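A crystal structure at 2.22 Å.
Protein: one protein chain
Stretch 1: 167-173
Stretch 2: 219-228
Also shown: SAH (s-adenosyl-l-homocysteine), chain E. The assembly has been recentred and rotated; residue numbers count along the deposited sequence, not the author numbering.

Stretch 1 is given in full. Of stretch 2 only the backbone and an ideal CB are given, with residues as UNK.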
# COMPACT_ATOMS: atom_id res chain seq x y z
N ALA A 167 4.74 9.24 2.10
CA ALA A 167 4.97 8.51 3.32
C ALA A 167 6.43 8.12 3.47
O ALA A 167 7.06 7.62 2.54
CB ALA A 167 4.08 7.28 3.38
N PHE A 168 6.96 8.35 4.67
CA PHE A 168 8.36 8.06 4.99
C PHE A 168 8.52 6.81 5.85
O PHE A 168 8.00 6.75 6.95
CB PHE A 168 9.02 9.26 5.69
CG PHE A 168 9.02 10.52 4.85
CD1 PHE A 168 9.26 10.46 3.47
CD2 PHE A 168 8.78 11.76 5.44
CE1 PHE A 168 9.26 11.61 2.69
CE2 PHE A 168 8.79 12.94 4.66
CZ PHE A 168 9.02 12.86 3.29
N TYR A 169 9.24 5.82 5.32
CA TYR A 169 9.59 4.63 6.07
C TYR A 169 11.01 4.79 6.61
O TYR A 169 11.92 5.26 5.90
CB TYR A 169 9.47 3.37 5.19
CG TYR A 169 8.04 2.87 4.92
CD1 TYR A 169 7.59 1.67 5.46
CD2 TYR A 169 7.16 3.60 4.12
CE1 TYR A 169 6.28 1.21 5.21
CE2 TYR A 169 5.87 3.16 3.87
CZ TYR A 169 5.43 1.95 4.41
OH TYR A 169 4.12 1.52 4.15
N ASN A 170 11.21 4.42 7.87
CA ASN A 170 12.53 4.47 8.50
C ASN A 170 13.01 5.91 8.60
O ASN A 170 13.99 6.27 7.96
CB ASN A 170 13.52 3.62 7.69
CG ASN A 170 13.08 2.20 7.54
OD1 ASN A 170 12.90 1.51 8.52
ND2 ASN A 170 12.90 1.77 6.31
N PRO A 171 12.31 6.74 9.38
CA PRO A 171 12.64 8.16 9.32
C PRO A 171 13.95 8.47 10.06
O PRO A 171 14.80 9.20 9.51
CB PRO A 171 11.42 8.84 9.98
CG PRO A 171 10.50 7.72 10.44
CD PRO A 171 11.31 6.45 10.43
N ARG A 172 14.15 7.89 11.24
CA ARG A 172 15.35 8.12 12.03
C ARG A 172 16.42 7.05 11.86
O ARG A 172 16.38 6.01 12.52
CB ARG A 172 15.03 8.26 13.53
CG ARG A 172 13.94 9.27 13.88
CD ARG A 172 14.24 10.72 13.44
NE ARG A 172 15.57 11.22 13.78
CZ ARG A 172 16.03 11.42 15.02
NH1 ARG A 172 15.29 11.12 16.09
NH2 ARG A 172 17.26 11.89 15.18
N SER A 173 17.40 7.31 10.98
CA SER A 173 18.55 6.43 10.79
C SER A 173 19.45 6.43 12.03
O SER A 173 19.78 7.48 12.59
CB SER A 173 19.32 6.84 9.54
OG SER A 173 20.41 5.96 9.25
N UNK A 219 9.61 19.25 13.96
CA UNK A 219 11.02 19.00 14.27
C UNK A 219 11.32 17.48 14.14
O UNK A 219 10.40 16.66 14.26
CB UNK A 219 11.35 19.50 15.68
N UNK A 220 12.60 17.10 13.89
CA UNK A 220 12.88 15.68 13.60
C UNK A 220 12.66 14.72 14.76
O UNK A 220 12.31 13.56 14.54
CB UNK A 220 14.33 15.54 13.13
N UNK A 221 12.85 15.19 15.99
CA UNK A 221 12.69 14.34 17.16
C UNK A 221 11.22 13.95 17.40
O UNK A 221 10.89 13.28 18.39
CB UNK A 221 13.25 15.05 18.39
N UNK A 222 10.35 14.38 16.49
CA UNK A 222 8.95 13.96 16.47
C UNK A 222 8.78 12.55 15.92
O UNK A 222 7.80 11.89 16.22
CB UNK A 222 8.12 14.94 15.64
N UNK A 223 9.76 12.11 15.12
CA UNK A 223 9.81 10.76 14.60
C UNK A 223 10.80 9.89 15.40
O UNK A 223 11.78 10.41 15.91
CB UNK A 223 10.20 10.79 13.12
N UNK A 224 10.51 8.59 15.52
CA UNK A 224 11.52 7.57 15.88
C UNK A 224 11.39 6.39 14.92
O UNK A 224 10.73 6.51 13.90
CB UNK A 224 11.35 7.11 17.33
N UNK A 225 12.03 5.27 15.24
CA UNK A 225 11.97 4.08 14.36
C UNK A 225 10.65 3.32 14.43
O UNK A 225 10.42 2.41 13.66
CB UNK A 225 13.11 3.12 14.72
N UNK A 226 9.80 3.72 15.36
CA UNK A 226 8.47 3.16 15.57
C UNK A 226 7.41 4.00 14.82
O UNK A 226 6.21 3.94 15.12
CB UNK A 226 8.15 3.10 17.07
N UNK A 227 7.87 4.78 13.84
CA UNK A 227 7.06 5.87 13.28
C UNK A 227 7.11 5.88 11.77
O UNK A 227 8.14 5.57 11.17
CB UNK A 227 7.53 7.22 13.82
N UNK A 228 5.97 6.19 11.16
CA UNK A 228 5.90 6.42 9.75
C UNK A 228 5.34 7.85 9.59
O UNK A 228 4.42 8.25 10.31
CB UNK A 228 5.04 5.37 9.05
N SAH E . 7.57 -4.04 5.02
CA SAH E . 7.27 -2.95 6.00
CB SAH E . 8.31 -1.82 5.89
CG SAH E . 9.64 -2.22 6.51
SD SAH E . 10.67 -0.83 6.94
C SAH E . 5.92 -2.46 5.64
O SAH E . 5.50 -2.87 4.57
OXT SAH E . 5.23 -1.69 6.33
C5' SAH E . 10.24 -0.57 8.65
C4' SAH E . 9.65 0.84 8.86
O4' SAH E . 8.25 0.81 8.57
C3' SAH E . 9.75 1.42 10.28
O3' SAH E . 10.93 2.21 10.52
C2' SAH E . 8.54 2.33 10.36
O2' SAH E . 8.77 3.60 9.70
C1' SAH E . 7.52 1.59 9.53
N9 SAH E . 6.64 0.74 10.37
C8 SAH E . 6.59 -0.61 10.39
N7 SAH E . 5.64 -1.03 11.28
C5 SAH E . 5.06 0.05 11.84
C6 SAH E . 3.99 0.34 12.85
N6 SAH E . 3.31 -0.65 13.48
N1 SAH E . 3.71 1.63 13.14
C2 SAH E . 4.37 2.65 12.54
N3 SAH E . 5.35 2.45 11.63
C4 SAH E . 5.74 1.21 11.24

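At position 219 nothing of the first stretch lies within 5.5 Å of the ideal CB, so almost any residue would fit. It is Thr 219, whose OG1 donates to the side chain at 221.

Position 220 opens a 3-10 segment with phi -67°, which admits proline, and its ideal CB lies 4.5 Å from Arg 172 NE; a small or ring-shaped residue would suit, as would an acid. Pro 220 is found, with Arg 172 CD 3.6 Å from Pro 220 O.

At 221 CB points away, but its ideal position is 5.0 Å from Arg 172 NH1; an acidic or other polar side chain is plausible. Glu 221 turns its carboxylate to Thr 219 instead, OE2 accepting from Thr 219 OG1 (2.6 Å).

Position 222 points away with no neighbour from the first stretch, leaving the choice open; Met 222 is extended, with chi2 and chi3 both t, and makes no contact with the first stretch.

Position 223 is more restrictive. Its CB points toward the first stretch, 3.9 Å from Pro 171 CB and 4.1 Å from Arg 172 CD, which favours a small apolar residue such as alanine, or perhaps serine. Ala 223 packs against Pro 171, while its O lies 3.2 Å from Arg 172 CG.

At 224 CB points away, 4.8 Å from Arg 172 CG, at the start of a type I turn ending at 227. Aspartate, asparagine or serine commonly fill this place because they can accept from turn amides. Asp 224 does so: its OD1 accepts from the backbone N of 226 (3.1 Å).

Position 225 has CB sideways, 4.9 Å from Arg 172 O, with Asn 170 and Pro 171 within reach of a long, flexible chain; methionine, glutamine or lysine could serve. Met 225 folds back, its SD 3.8 Å from Pro 171 CD and 3.0 Å from Arg 172 O, and its CE 3.1 Å from Asn 170 OD1.

Position 226 points away, so a polar or long residue is acceptable. Arg 226 brings its guanidinium near SAH N6.

At 227 CB is sideways, 4.5 Å from Pro 171 CG, in an extended backbone that suits threonine, valine or serine. Thr 227 OG1 donates to Asp 224 OD1 (2.8 Å), tying the turn's ends together.

Strand position 228 places CB 3.9 Å from Phe 168 O, near the Tyr 169 ring, favouring a compact beta-branched residue. Val 228 sets CG2 over one face of that ring, 4.4 Å from Tyr 169 CD2, and its CA makes a CA-H...O contact with Phe 168 O (3.5 Å).

Stretch 2 219-228: TPEMADMRTV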
# COMPACT_ATOMS: atom_id res chain seq x y z
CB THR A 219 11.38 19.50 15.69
OG1 THR A 219 10.67 18.73 16.66
CG2 THR A 219 11.02 20.97 15.89
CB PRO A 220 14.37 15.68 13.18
CG PRO A 220 14.94 16.89 13.83
CD PRO A 220 13.82 17.93 13.85
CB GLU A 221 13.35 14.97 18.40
CG GLU A 221 12.59 16.14 19.05
CD GLU A 221 12.82 17.48 18.35
OE1 GLU A 221 13.62 17.52 17.38
OE2 GLU A 221 12.18 18.48 18.76
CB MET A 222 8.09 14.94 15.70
CG MET A 222 7.84 16.19 16.47
SD MET A 222 6.82 17.35 15.58
CE MET A 222 6.68 18.63 16.85
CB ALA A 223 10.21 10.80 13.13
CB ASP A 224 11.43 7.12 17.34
CG ASP A 224 10.00 6.95 17.84
OD1 ASP A 224 9.24 6.16 17.24
OD2 ASP A 224 9.65 7.61 18.84
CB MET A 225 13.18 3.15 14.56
CG MET A 225 14.40 3.62 13.77
SD MET A 225 13.93 4.26 12.11
CE MET A 225 14.07 2.73 11.16
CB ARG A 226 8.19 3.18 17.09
CG ARG A 226 7.22 2.15 17.63
CD ARG A 226 7.83 0.74 17.84
NE ARG A 226 6.75 -0.25 17.94
CZ ARG A 226 6.17 -0.88 16.90
NH1 ARG A 226 6.58 -0.67 15.65
NH2 ARG A 226 5.19 -1.74 17.14
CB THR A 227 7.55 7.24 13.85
OG1 THR A 227 7.48 7.18 15.27
CG2 THR A 227 6.72 8.43 13.37
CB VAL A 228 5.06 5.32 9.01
CG1 VAL A 228 3.60 5.32 9.44
CG2 VAL A 228 5.15 5.48 7.49
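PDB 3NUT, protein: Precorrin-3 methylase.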